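Cellulose-binding protein (Saccharophagus degradans, PDB 2YHG) is of unproven function but may hydrolyse glycosidic bonds, this part of a longer, probably polysaccharide-binding protein holding nucleoside hydrolase-like and C-terminal domains. Local coordinates at residues 50-55 against 313-318; 329-334 against 418-423; 345-350 against 430-435; 383-388 against 410-415. One frame throughout, in Å; residues are numbered along the deposited sequence. Where two conformers were deposited one is given.

Contact 1: residues 50-55 against 313-318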
loop_
_atom_site.group_PDB
_atom_site.type_symbol
_atom_site.label_atom_id
_atom_site.label_comp_id
_atom_site.label_asym_id
_atom_site.label_seq_id
_atom_site.Cartn_x
_atom_site.Cartn_y
_atom_site.Cartn_z
ATOM N N GLN A 50 -9.756 -0.370 2.408
ATOM C CA GLN A 50 -9.078 0.879 2.078
ATOM C C GLN A 50 -9.865 2.057 2.669
ATOM O O GLN A 50 -9.258 3.026 3.173
ATOM C CB GLN A 50 -8.910 1.037 0.579
ATOM C CG GLN A 50 -8.439 2.401 0.094
ATOM C CD GLN A 50 -7.023 2.779 0.494
ATOM O OE1 GLN A 50 -6.106 2.687 -0.329
ATOM N NE2 GLN A 50 -6.835 3.210 1.730
ATOM N N LEU A 51 -11.173 2.032 2.589
ATOM C CA LEU A 51 -11.958 3.166 3.085
ATOM C C LEU A 51 -11.828 3.370 4.584
ATOM O O LEU A 51 -11.706 4.506 5.026
ATOM C CB LEU A 51 -13.399 3.064 2.629
ATOM C CG LEU A 51 -13.592 3.252 1.116
ATOM C CD1 LEU A 51 -15.042 2.923 0.789
ATOM C CD2 LEU A 51 -13.246 4.626 0.679
ATOM N N VAL A 52 -11.840 2.307 5.366
ATOM C CA VAL A 52 -11.697 2.483 6.821
ATOM C C VAL A 52 -10.257 2.767 7.232
ATOM O O VAL A 52 -10.013 3.150 8.373
ATOM C CB VAL A 52 -12.324 1.336 7.641
ATOM C CG1 VAL A 52 -13.807 1.196 7.341
ATOM C CG2 VAL A 52 -11.565 0.017 7.479
ATOM N N MET A 53 -9.327 2.623 6.295
ATOM C CA MET A 53 -7.923 3.032 6.438
ATOM C C MET A 53 -7.649 4.397 5.792
ATOM O O MET A 53 -6.501 4.835 5.800
ATOM C CB MET A 53 -6.976 1.958 5.796
ATOM C CG MET A 53 -7.006 0.610 6.525
ATOM S SD MET A 53 -5.913 -0.616 5.809
ATOM C CE MET A 53 -4.331 0.014 6.351
ATOM N N ALA A 54 -8.655 5.041 5.221
ATOM C CA ALA A 54 -8.388 6.141 4.288
ATOM C C ALA A 54 -7.795 7.377 4.950
ATOM O O ALA A 54 -7.194 8.210 4.298
ATOM C CB ALA A 54 -9.630 6.503 3.486
ATOM N N ASN A 55 -7.975 7.525 6.258
ATOM C CA ASN A 55 -7.341 8.614 6.983
ATOM C C ASN A 55 -5.807 8.562 6.917
ATOM O O ASN A 55 -5.145 9.566 7.177
ATOM C CB ASN A 55 -7.761 8.589 8.462
ATOM C CG ASN A 55 -7.153 7.410 9.189
ATOM O OD1 ASN A 55 -7.462 6.258 8.856
ATOM N ND2 ASN A 55 -6.265 7.674 10.152
ATOM N N ASN A 313 -5.547 -7.067 13.227
ATOM C CA ASN A 313 -6.002 -6.297 14.370
ATOM C C ASN A 313 -6.366 -4.878 13.942
ATOM O O ASN A 313 -7.350 -4.295 14.418
ATOM C CB ASN A 313 -4.951 -6.280 15.478
ATOM C CG ASN A 313 -4.803 -7.611 16.151
ATOM O OD1 ASN A 313 -5.389 -8.635 15.753
ATOM N ND2 ASN A 313 -3.975 -7.612 17.195
ATOM N N ASP A 314 -5.581 -4.312 13.019
ATOM C CA ASP A 314 -5.847 -3.003 12.474
ATOM C C ASP A 314 -7.258 -2.933 11.878
ATOM O O ASP A 314 -8.032 -2.020 12.183
ATOM C CB ASP A 314 -4.782 -2.687 11.436
ATOM C CG ASP A 314 -4.938 -1.346 10.802
ATOM O OD1 ASP A 314 -5.162 -0.326 11.498
ATOM O OD2 ASP A 314 -4.809 -1.272 9.576
ATOM N N PHE A 315 -7.596 -3.856 10.997
ATOM C CA PHE A 315 -8.885 -3.804 10.318
ATOM C C PHE A 315 -10.013 -4.033 11.332
ATOM O O PHE A 315 -11.044 -3.402 11.261
ATOM C CB PHE A 315 -8.875 -4.830 9.198
ATOM C CG PHE A 315 -10.061 -4.795 8.235
ATOM C CD1 PHE A 315 -10.830 -3.698 8.020
ATOM C CD2 PHE A 315 -10.305 -5.903 7.450
ATOM C CE1 PHE A 315 -11.838 -3.708 7.068
ATOM C CE2 PHE A 315 -11.290 -5.912 6.473
ATOM C CZ PHE A 315 -12.063 -4.812 6.286
ATOM N N GLN A 316 -9.810 -4.954 12.258
ATOM C CA GLN A 316 -10.794 -5.196 13.333
ATOM C C GLN A 316 -11.110 -3.904 14.073
ATOM O O GLN A 316 -12.288 -3.561 14.279
ATOM C CB GLN A 316 -10.297 -6.284 14.256
ATOM C CG GLN A 316 -11.199 -6.517 15.445
ATOM C CD GLN A 316 -10.674 -7.491 16.467
ATOM O OE1 GLN A 316 -9.772 -8.283 16.215
ATOM N NE2 GLN A 316 -11.264 -7.445 17.659
ATOM N N ALA A 317 -10.081 -3.186 14.524
ATOM C CA ALA A 317 -10.291 -1.946 15.261
ATOM C C ALA A 317 -10.967 -0.913 14.406
ATOM O O ALA A 317 -11.850 -0.198 14.892
ATOM C CB ALA A 317 -8.968 -1.414 15.790
ATOM N N ARG A 318 -10.590 -0.815 13.124
ATOM C CA ARG A 318 -11.196 0.205 12.274
ATOM C C ARG A 318 -12.678 -0.058 11.993
ATOM O O ARG A 318 -13.442 0.889 11.837
ATOM C CB ARG A 318 -10.383 0.368 10.996
ATOM C CG ARG A 318 -9.028 0.966 11.231
ATOM C CD ARG A 318 -8.150 0.879 10.003
ATOM N NE ARG A 318 -6.829 1.464 10.203
ATOM C CZ ARG A 318 -6.565 2.752 10.201
ATOM N NH1 ARG A 318 -7.477 3.637 9.847
ATOM N NH2 ARG A 318 -5.347 3.147 10.523
#
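Arg-318 carries the polar part of this contact, and a single nitrogen makes both bonds to the other segment. NH1 donates to Val-52 O at 3.0 Å, in the plane of that carbonyl and on a lone pair. The same nitrogen reaches Asn-55 OD1 at 2.8 Å, again on a lone pair, with the amide and guanidinium planes turned 31° from each other. The arginine chain is extended from CG to NE (chi3 180°), which carries the guanidinium across to these two acceptors. NE forms a salt bridge with Asp-314 OD1, one helical turn earlier (2.8 Å). That oxygen also accepts from His-333, while NH2 forms a salt bridge with Glu-56, so every nitrogen of the guanidinium has an acceptor. Apolar contacts flank this network. Met-53 crosses the arginine at about a right angle, placing CB over one guanidinium face and CG 3.7 Å from Arg-318 CD. Val-52 CG2 touches Arg-318 CB (3.7 Å) and, in another direction, the edge of the Phe-315 ring, meeting CE1 at 3.8 Å. The evidence fits a buried arginine that ties the C-terminal end of helix 42-52, in the nucleoside hydrolase-like domain, to helix 308-323, next to a bound BTB molecule, probably from the crystallisation liquor, that hydrogen-bonds Arg-318 NH2.

Contact 2: residues 329-334 against 418-423. With CA (calcium ion), chain D.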
loop_
_atom_site.group_PDB
_atom_site.type_symbol
_atom_site.label_atom_id
_atom_site.label_comp_id
_atom_site.label_asym_id
_atom_site.label_seq_id
_atom_site.Cartn_x
_atom_site.Cartn_y
_atom_site.Cartn_z
ATOM N N ALA A 329 -14.910 3.945 23.052
ATOM C CA ALA A 329 -15.423 2.598 22.846
ATOM C C ALA A 329 -14.607 1.754 21.866
ATOM O O ALA A 329 -14.965 0.628 21.597
ATOM C CB ALA A 329 -16.879 2.649 22.373
ATOM N N ALA A 330 -13.480 2.258 21.378
ATOM C CA ALA A 330 -12.654 1.482 20.449
ATOM C C ALA A 330 -11.193 1.745 20.767
ATOM O O ALA A 330 -10.851 2.731 21.424
ATOM C CB ALA A 330 -12.967 1.846 19.006
ATOM N N ASN A 331 -10.330 0.890 20.220
ATOM C CA ASN A 331 -8.899 1.059 20.369
ATOM C C ASN A 331 -8.293 1.844 19.220
ATOM O O ASN A 331 -8.739 1.737 18.075
ATOM C CB ASN A 331 -8.237 -0.304 20.495
ATOM C CG ASN A 331 -6.787 -0.214 20.948
ATOM O OD1 ASN A 331 -6.376 0.785 21.541
ATOM N ND2 ASN A 331 -6.011 -1.284 20.731
ATOM N N HIS A 332 -7.290 2.654 19.551
ATOM C CA HIS A 332 -6.532 3.436 18.579
ATOM C C HIS A 332 -5.033 3.155 18.686
ATOM O O HIS A 332 -4.534 2.741 19.739
ATOM C CB HIS A 332 -6.823 4.915 18.757
ATOM C CG HIS A 332 -8.291 5.191 18.832
ATOM N ND1 HIS A 332 -8.984 5.060 20.012
ATOM C CD2 HIS A 332 -9.222 5.420 17.875
ATOM C CE1 HIS A 332 -10.279 5.201 19.780
ATOM N NE2 HIS A 332 -10.452 5.437 18.494
ATOM N N HIS A 333 -4.322 3.355 17.595
ATOM C CA HIS A 333 -2.940 2.920 17.494
ATOM C C HIS A 333 -2.021 3.686 18.440
ATOM O O HIS A 333 -2.167 4.898 18.602
ATOM C CB HIS A 333 -2.435 3.025 16.082
ATOM C CG HIS A 333 -3.344 2.393 15.086
ATOM N ND1 HIS A 333 -4.566 2.923 14.733
ATOM C CD2 HIS A 333 -3.199 1.251 14.386
ATOM C CE1 HIS A 333 -5.121 2.138 13.823
ATOM N NE2 HIS A 333 -4.329 1.091 13.625
ATOM N N PRO A 334 -0.980 3.009 18.934
ATOM C CA PRO A 334 0.048 3.734 19.676
ATOM C C PRO A 334 0.865 4.616 18.738
ATOM O O PRO A 334 0.832 4.463 17.507
ATOM C CB PRO A 334 0.890 2.622 20.273
ATOM C CG PRO A 334 0.623 1.413 19.460
ATOM C CD PRO A 334 -0.725 1.556 18.881
ATOM N N LEU A 418 5.949 -1.198 18.094
ATOM C CA LEU A 418 5.259 -0.799 19.287
ATOM C C LEU A 418 3.895 -1.534 19.277
ATOM O O LEU A 418 3.222 -1.534 18.265
ATOM C CB LEU A 418 5.121 0.720 19.199
ATOM C CG LEU A 418 4.693 1.494 20.421
ATOM C CD1 LEU A 418 5.667 1.314 21.581
ATOM C CD2 LEU A 418 4.518 2.959 20.118
ATOM N N ARG A 419 3.475 -2.091 20.413
ATOM C CA ARG A 419 2.211 -2.826 20.497
ATOM C C ARG A 419 1.514 -2.413 21.764
ATOM O O ARG A 419 2.124 -2.478 22.853
ATOM C CB ARG A 419 2.481 -4.338 20.545
ATOM C CG ARG A 419 1.244 -5.214 20.644
ATOM C CD ARG A 419 1.614 -6.667 20.825
ATOM N NE ARG A 419 2.029 -6.899 22.197
ATOM C CZ ARG A 419 2.946 -7.760 22.578
ATOM N N ASP A 420 0.256 -1.990 21.660
ATOM C CA ASP A 420 -0.535 -1.688 22.841
ATOM C C ASP A 420 -1.239 -2.910 23.379
ATOM O O ASP A 420 -1.184 -3.984 22.801
ATOM C CB ASP A 420 -1.467 -0.479 22.620
ATOM C CG ASP A 420 -2.690 -0.777 21.761
ATOM O OD1 ASP A 420 -3.152 -1.931 21.731
ATOM O OD2 ASP A 420 -3.205 0.202 21.174
ATOM N N ASN A 421 -1.814 -2.781 24.577
ATOM C CA ASN A 421 -2.593 -3.861 25.181
ATOM C C ASN A 421 -4.095 -3.575 25.162
ATOM O O ASN A 421 -4.846 -4.111 25.978
ATOM C CB ASN A 421 -2.102 -4.180 26.597
ATOM C CG ASN A 421 -2.468 -3.115 27.595
ATOM O OD1 ASN A 421 -2.713 -1.958 27.236
ATOM N ND2 ASN A 421 -2.512 -3.490 28.878
ATOM N N GLY A 422 -4.543 -2.778 24.208
ATOM C CA GLY A 422 -5.938 -2.578 23.956
ATOM C C GLY A 422 -6.562 -3.752 23.209
ATOM O O GLY A 422 -5.951 -4.746 22.998
ATOM N N SER A 423 -7.843 -3.589 22.901
ATOM C CA SER A 423 -8.680 -4.702 22.344
ATOM C C SER A 423 -9.174 -4.299 20.947
ATOM O O SER A 423 -9.973 -3.409 20.858
ATOM C CB SER A 423 -9.931 -4.943 23.189
ATOM O OG SER A 423 -10.665 -6.036 22.654
HETATM CA CA CA D . -4.381 2.042 21.987
HETATM O O HOH W 1 -11.179 -1.618 18.994
#
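Asn-331 to Pro-334 runs against Leu-418 to Ser-423 with end-to-end directions 172° apart, Asn-331 facing Gly-422 and Pro-334 facing Asp-420. The centre of the contact is a calcium ion, gripped by Asn-331 OD1, the backbone oxygen His-332 O and Asp-420 OD2 at 2.3 to 2.4 Å. Asn-331 CG lies anti to the backbone N (chi1 -168°), which points the amide at the ion and Asp-420. While OD1 holds the ion, ND2 donates to Asp-420 OD1 at 3.1 Å, N-H...O angle 163°, on the syn side of the oxygen. ND2 also serves Pro-424 O. Gly-422 N reaches the same Asp-420 OD1 at 3.0 Å from above the carboxylate plane, closing an Asx turn, and Leu-426 is a further partner of this aspartate. These bonds fix the rotation of the carboxylate and leave OD2 aimed at the calcium. Beyond the ion, Pro-334 CB packs on Leu-418 CD2 at 3.6 Å. Water 1 bridges Asn-331 N and Ser-423 O. Asp-366, Asp-368 and Asp-370 complete the coordination, so the site fastens the linker after helix 308-323 to the end of strand 411-420 in the C-terminal domain, with Leu-372 of neighbouring strand 372-378 against both Pro-334 and Leu-418.

Contact 3: residues 345-350 against 430-435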
loop_
_atom_site.group_PDB
_atom_site.type_symbol
_atom_site.label_atom_id
_atom_site.label_comp_id
_atom_site.label_asym_id
_atom_site.label_seq_id
_atom_site.Cartn_x
_atom_site.Cartn_y
_atom_site.Cartn_z
ATOM N N ALA A 345 7.673 8.727 9.546
ATOM C CA ALA A 345 8.525 8.596 8.385
ATOM C C ALA A 345 9.658 7.688 8.807
ATOM O O ALA A 345 9.945 7.512 9.982
ATOM C CB ALA A 345 9.076 9.938 7.988
ATOM N N VAL A 346 10.325 7.084 7.856
ATOM C CA VAL A 346 11.550 6.377 8.141
ATOM C C VAL A 346 12.576 7.373 8.648
ATOM O O VAL A 346 12.701 8.487 8.124
ATOM C CB VAL A 346 12.033 5.643 6.888
ATOM C CG1 VAL A 346 13.410 5.006 7.125
ATOM C CG2 VAL A 346 11.044 4.548 6.485
ATOM N N MET A 347 13.299 7.004 9.688
ATOM C CA MET A 347 14.336 7.840 10.280
ATOM C C MET A 347 15.688 7.445 9.755
ATOM O O MET A 347 15.988 6.261 9.736
ATOM C CB MET A 347 14.311 7.619 11.824
ATOM C CG MET A 347 15.229 8.398 12.704
ATOM S SD MET A 347 14.670 8.153 14.428
ATOM C CE MET A 347 14.947 9.753 15.083
ATOM N N TYR A 348 16.474 8.395 9.290
ATOM C CA TYR A 348 17.762 8.144 8.718
ATOM C C TYR A 348 18.844 8.726 9.626
ATOM O O TYR A 348 18.769 9.890 9.998
ATOM C CB TYR A 348 17.868 8.759 7.328
ATOM C CG TYR A 348 16.963 8.114 6.328
ATOM C CD1 TYR A 348 17.337 6.960 5.681
ATOM C CD2 TYR A 348 15.698 8.588 6.085
ATOM C CE1 TYR A 348 16.491 6.334 4.783
ATOM C CE2 TYR A 348 14.842 7.960 5.179
ATOM C CZ TYR A 348 15.245 6.822 4.562
ATOM O OH TYR A 348 14.443 6.206 3.620
ATOM N N LEU A 349 19.829 7.917 9.958
ATOM C CA LEU A 349 20.961 8.317 10.799
ATOM C C LEU A 349 22.236 7.866 10.138
ATOM O O LEU A 349 22.270 6.828 9.508
ATOM C CB LEU A 349 20.891 7.602 12.162
ATOM C CG LEU A 349 19.715 7.888 13.084
ATOM C CD1 LEU A 349 19.914 7.099 14.359
ATOM C CD2 LEU A 349 19.590 9.380 13.367
ATOM N N ASN A 350 23.303 8.609 10.335
ATOM C CA ASN A 350 24.650 8.180 9.986
ATOM C C ASN A 350 25.434 7.884 11.240
ATOM O O ASN A 350 25.396 8.678 12.184
ATOM C CB ASN A 350 25.345 9.288 9.219
ATOM C CG ASN A 350 24.690 9.573 7.887
ATOM O OD1 ASN A 350 23.776 10.541 7.900
ATOM N ND2 ASN A 350 24.685 8.716 7.035
ATOM N N ARG A 430 8.457 2.274 13.767
ATOM C CA ARG A 430 9.450 3.229 13.304
ATOM C C ARG A 430 10.697 2.488 12.849
ATOM O O ARG A 430 11.366 1.852 13.658
ATOM C CB ARG A 430 9.842 4.246 14.372
ATOM C CG ARG A 430 10.920 5.224 13.893
ATOM C CD ARG A 430 10.349 6.243 12.909
ATOM N NE ARG A 430 9.309 7.051 13.557
ATOM C CZ ARG A 430 9.540 7.953 14.516
ATOM N NH1 ARG A 430 10.760 8.401 14.743
ATOM N NH2 ARG A 430 8.541 8.497 15.192
ATOM N N ARG A 431 11.018 2.578 11.571
ATOM C CA ARG A 431 12.270 2.114 11.050
ATOM C C ARG A 431 13.328 3.180 11.172
ATOM O O ARG A 431 13.107 4.330 10.836
ATOM C CB ARG A 431 12.122 1.679 9.582
ATOM C CG ARG A 431 13.383 0.985 9.049
ATOM C CD ARG A 431 13.309 0.700 7.556
ATOM N NE ARG A 431 12.140 -0.114 7.251
ATOM C CZ ARG A 431 12.096 -1.230 6.529
ATOM N NH1 ARG A 431 13.174 -1.801 6.048
ATOM N NH2 ARG A 431 10.909 -1.750 6.289
ATOM N N VAL A 432 14.494 2.761 11.653
ATOM C CA VAL A 432 15.696 3.567 11.718
ATOM C C VAL A 432 16.705 2.965 10.752
ATOM O O VAL A 432 17.169 1.838 10.946
ATOM C CB VAL A 432 16.275 3.626 13.131
ATOM C CG1 VAL A 432 17.440 4.601 13.164
ATOM C CG2 VAL A 432 15.204 4.066 14.134
ATOM N N VAL A 433 17.011 3.684 9.685
ATOM C CA VAL A 433 18.005 3.264 8.705
ATOM C C VAL A 433 19.306 3.946 9.080
ATOM O O VAL A 433 19.418 5.181 9.068
ATOM C CB VAL A 433 17.579 3.649 7.277
ATOM C CG1 VAL A 433 18.716 3.388 6.304
ATOM C CG2 VAL A 433 16.322 2.883 6.884
ATOM N N ILE A 434 20.317 3.151 9.406
ATOM C CA ILE A 434 21.617 3.639 9.836
ATOM C C ILE A 434 22.611 3.403 8.707
ATOM O O ILE A 434 22.920 2.269 8.365
ATOM C CB ILE A 434 22.091 2.961 11.128
ATOM C CG1 ILE A 434 21.021 3.093 12.231
ATOM C CG2 ILE A 434 23.412 3.566 11.556
ATOM C CD1 ILE A 434 21.328 2.350 13.543
ATOM N N ASN A 435 23.056 4.494 8.094
ATOM C CA ASN A 435 24.078 4.472 7.069
ATOM C C ASN A 435 25.435 4.491 7.769
ATOM O O ASN A 435 25.706 5.404 8.541
ATOM C CB ASN A 435 23.946 5.712 6.176
ATOM C CG ASN A 435 22.605 5.786 5.492
ATOM O OD1 ASN A 435 21.804 6.681 5.753
ATOM N ND2 ASN A 435 22.277 4.741 4.771
HETATM O O HOH W 2 27.346 7.282 6.788
#
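The Tyr-348 ring stands beside Val-433, its CD1 3.7 Å from Val-433 CB, and one ring face is covered by Val-346 CG1 from its own segment. That valine methyl also meets Val-433 CG2 at 3.6 Å, so the three side chains form one apolar cluster. On the other face of the sheet the Arg-430 guanidinium has Met-347 SD at its edge, near its plane, 3.9 Å from NH1; Arg-430 NH1 donates its hydrogen bond to Asp-341 O. The chain of Arg-430 bends twice, at chi2 (74°) and chi3 (62°), and the bends bring NH1 beside Met-347 SD in the conformer given. The Asn-350 and Asn-435 side chains also meet, their amide planes 33° apart, but which atom of the Asn-350 amide is nitrogen and which oxygen is doubtful. Next to Met-347, Leu-349 CD1 packs on Val-432 CG1 at 3.7 Å. Between these two layers of side chains runs a regular parallel ladder: Met-347 N to Arg-431 O (2.9 Å), Val-433 N to Met-347 O, Leu-349 N to Val-433 O and Asn-435 N to Leu-349 O. Strand 347-351 is an outermost strand of the mixed sheet within this chain, with strand 427-436 between it and antiparallel strand 411-420, and Leu-359 of strand 356-360 against Leu-349 and Val-432.

Contact 4: residues 383-388 against 410-415. With MG (magnesium ion), chain E.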
loop_
_atom_site.group_PDB
_atom_site.type_symbol
_atom_site.label_atom_id
_atom_site.label_comp_id
_atom_site.label_asym_id
_atom_site.label_seq_id
_atom_site.Cartn_x
_atom_site.Cartn_y
_atom_site.Cartn_z
ATOM N N ASP A 383 18.354 -4.645 4.400
ATOM C CA ASP A 383 19.506 -3.761 4.413
ATOM C C ASP A 383 20.695 -4.357 3.658
ATOM O O ASP A 383 20.713 -5.534 3.290
ATOM C CB ASP A 383 19.857 -3.301 5.843
ATOM C CG ASP A 383 20.263 -4.407 6.774
ATOM O OD1 ASP A 383 20.646 -5.501 6.344
ATOM O OD2 ASP A 383 20.193 -4.161 8.003
ATOM N N SER A 384 21.697 -3.527 3.378
ATOM C CA SER A 384 22.811 -3.979 2.554
ATOM C C SER A 384 23.890 -4.657 3.363
ATOM O O SER A 384 24.707 -5.389 2.804
ATOM C CB SER A 384 23.375 -2.849 1.741
ATOM O OG SER A 384 23.968 -1.853 2.575
ATOM N N TYR A 385 23.915 -4.467 4.669
ATOM C CA TYR A 385 24.878 -5.152 5.507
ATOM C C TYR A 385 24.593 -6.629 5.455
ATOM O O TYR A 385 23.439 -7.050 5.564
ATOM C CB TYR A 385 24.777 -4.613 6.928
ATOM C CG TYR A 385 25.769 -5.238 7.847
ATOM C CD1 TYR A 385 27.119 -5.101 7.605
ATOM C CD2 TYR A 385 25.367 -5.959 8.935
ATOM C CE1 TYR A 385 28.069 -5.715 8.431
ATOM C CE2 TYR A 385 26.302 -6.583 9.776
ATOM C CZ TYR A 385 27.645 -6.467 9.495
ATOM O OH TYR A 385 28.570 -7.110 10.294
ATOM N N SER A 386 25.636 -7.435 5.321
ATOM C CA SER A 386 25.421 -8.861 5.143
ATOM C C SER A 386 25.415 -9.651 6.427
ATOM O O SER A 386 25.010 -10.807 6.428
ATOM C CB SER A 386 26.433 -9.478 4.189
ATOM O OG SER A 386 27.697 -9.526 4.794
ATOM N N GLY A 387 25.887 -9.062 7.512
ATOM C CA GLY A 387 26.064 -9.761 8.768
ATOM C C GLY A 387 24.951 -9.525 9.763
ATOM O O GLY A 387 23.880 -8.997 9.442
ATOM N N SER A 388 25.174 -10.048 10.956
ATOM C CA SER A 388 24.235 -9.930 12.058
ATOM C C SER A 388 24.565 -8.674 12.871
ATOM O O SER A 388 25.698 -8.173 12.852
ATOM C CB SER A 388 24.274 -11.166 12.954
ATOM O OG SER A 388 25.563 -11.335 13.503
ATOM N N LYS A 410 27.826 0.246 4.243
ATOM C CA LYS A 410 26.547 -0.458 4.172
ATOM C C LYS A 410 25.513 0.296 5.002
ATOM O O LYS A 410 25.845 1.242 5.727
ATOM C CB LYS A 410 26.735 -1.843 4.757
ATOM C CG LYS A 410 27.854 -2.658 4.115
ATOM C CD LYS A 410 27.615 -2.896 2.643
ATOM C CE LYS A 410 28.788 -3.631 2.022
ATOM N NZ LYS A 410 28.532 -3.874 0.591
ATOM N N ASP A 411 24.269 -0.131 4.900
ATOM C CA ASP A 411 23.253 0.334 5.827
ATOM C C ASP A 411 22.724 -0.805 6.657
ATOM O O ASP A 411 22.865 -2.013 6.314
ATOM C CB ASP A 411 22.140 1.194 5.177
ATOM C CG ASP A 411 21.167 0.467 4.298
ATOM O OD1 ASP A 411 21.274 -0.738 4.031
ATOM O OD2 ASP A 411 20.164 1.124 3.916
ATOM N N ILE A 412 22.125 -0.431 7.779
ATOM C CA ILE A 412 21.578 -1.347 8.769
ATOM C C ILE A 412 20.187 -0.821 9.115
ATOM O O ILE A 412 20.049 0.344 9.514
ATOM C CB ILE A 412 22.460 -1.406 10.018
ATOM C CG1 ILE A 412 23.794 -2.097 9.706
ATOM C CG2 ILE A 412 21.758 -2.094 11.177
ATOM C CD1 ILE A 412 24.850 -1.988 10.788
ATOM N N HIS A 413 19.173 -1.647 8.935
ATOM C CA HIS A 413 17.799 -1.260 9.228
ATOM C C HIS A 413 17.376 -1.846 10.557
ATOM O O HIS A 413 17.366 -3.078 10.746
ATOM C CB HIS A 413 16.850 -1.730 8.124
ATOM C CG HIS A 413 17.017 -1.019 6.831
ATOM N ND1 HIS A 413 15.999 -0.941 5.906
ATOM C CD2 HIS A 413 18.095 -0.406 6.286
ATOM C CE1 HIS A 413 16.472 -0.309 4.840
ATOM N NE2 HIS A 413 17.744 0.020 5.038
ATOM N N ILE A 414 17.013 -0.969 11.490
ATOM C CA ILE A 414 16.520 -1.342 12.799
ATOM C C ILE A 414 15.070 -0.955 12.891
ATOM O O ILE A 414 14.728 0.184 12.591
ATOM C CB ILE A 414 17.333 -0.669 13.913
ATOM C CG1 ILE A 414 18.838 -0.945 13.765
ATOM C CG2 ILE A 414 16.787 -1.080 15.264
ATOM C CD1 ILE A 414 19.230 -2.405 13.900
ATOM N N LEU A 415 14.199 -1.874 13.277
ATOM C CA LEU A 415 12.789 -1.602 13.393
ATOM C C LEU A 415 12.296 -1.606 14.825
ATOM O O LEU A 415 12.481 -2.592 15.553
ATOM C CB LEU A 415 11.995 -2.626 12.596
ATOM C CG LEU A 415 10.491 -2.412 12.569
ATOM C CD1 LEU A 415 10.112 -1.090 11.909
ATOM C CD2 LEU A 415 9.783 -3.607 11.889
HETATM MG MG MG E . 21.183 -7.323 5.240
HETATM O O HOH W 3 21.547 -8.935 3.604
#
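Asp-383 meets the first residues of strand 411-420 with CB and OD2, and turns OD1 to the magnesium ion. Its CB sits 3.3 Å from Asp-411 O. CB also lies 3.4 Å from His-413 CD2, and Asp-383 CA stands over one face of the imidazole, toward its rim. With chi1 at 63°, CG lies between the backbone N and the carbonyl carbon, which places the carboxylate between the ion and His-413 N. OD1 binds the magnesium ion at 2.2 Å. OD2 accepts from His-413 N at 2.9 Å on its anti lone pair, the side away from OD1, and takes a second bond from His-378 NE2. With one oxygen on metal and the other held by two donors, the carboxylate has little freedom to rotate. Tyr-385 O, Gly-380 O and water 3 also ligate the ion. The site belongs to the C-terminal domain, where the loop after strand 372-378 folds back along the start of strand 411-420, its neighbour in the antiparallel part of the mixed sheet. Ser-384 and Asp-411 bind reciprocally: Ser-384 N donates to Asp-411 OD1 and Asp-411 N to Ser-384 OG, each at 2.9 Å and nearly straight. The other carboxylate oxygen, Asp-411 OD2, accepts from His-413 NE2 from above the carboxylate plane. Tyr-385 N bonds to Asp-411 O, and its CB rests 3.9 Å from Ile-412 CG1, while the hydroxyl pairs with Asn-406.

From the N terminus, contact 1 closes a loop of more than 250 residues, bringing the end of helix 42-52 back to helix 308-323 around most of the nucleoside hydrolase-like domain. Contact 2 opens only afterwards, yet the two touch where helix 308-323 meets the loop that follows it. Contact 3 opens before contact 2 has closed and ends after it, so these two cross. Contact 4 opens and closes within the span of both. It shares strand 411-420 with contact 2, at the opposite end, and adjoins contact 3 through probable backbone bonds between strands 411-420 and 427-436.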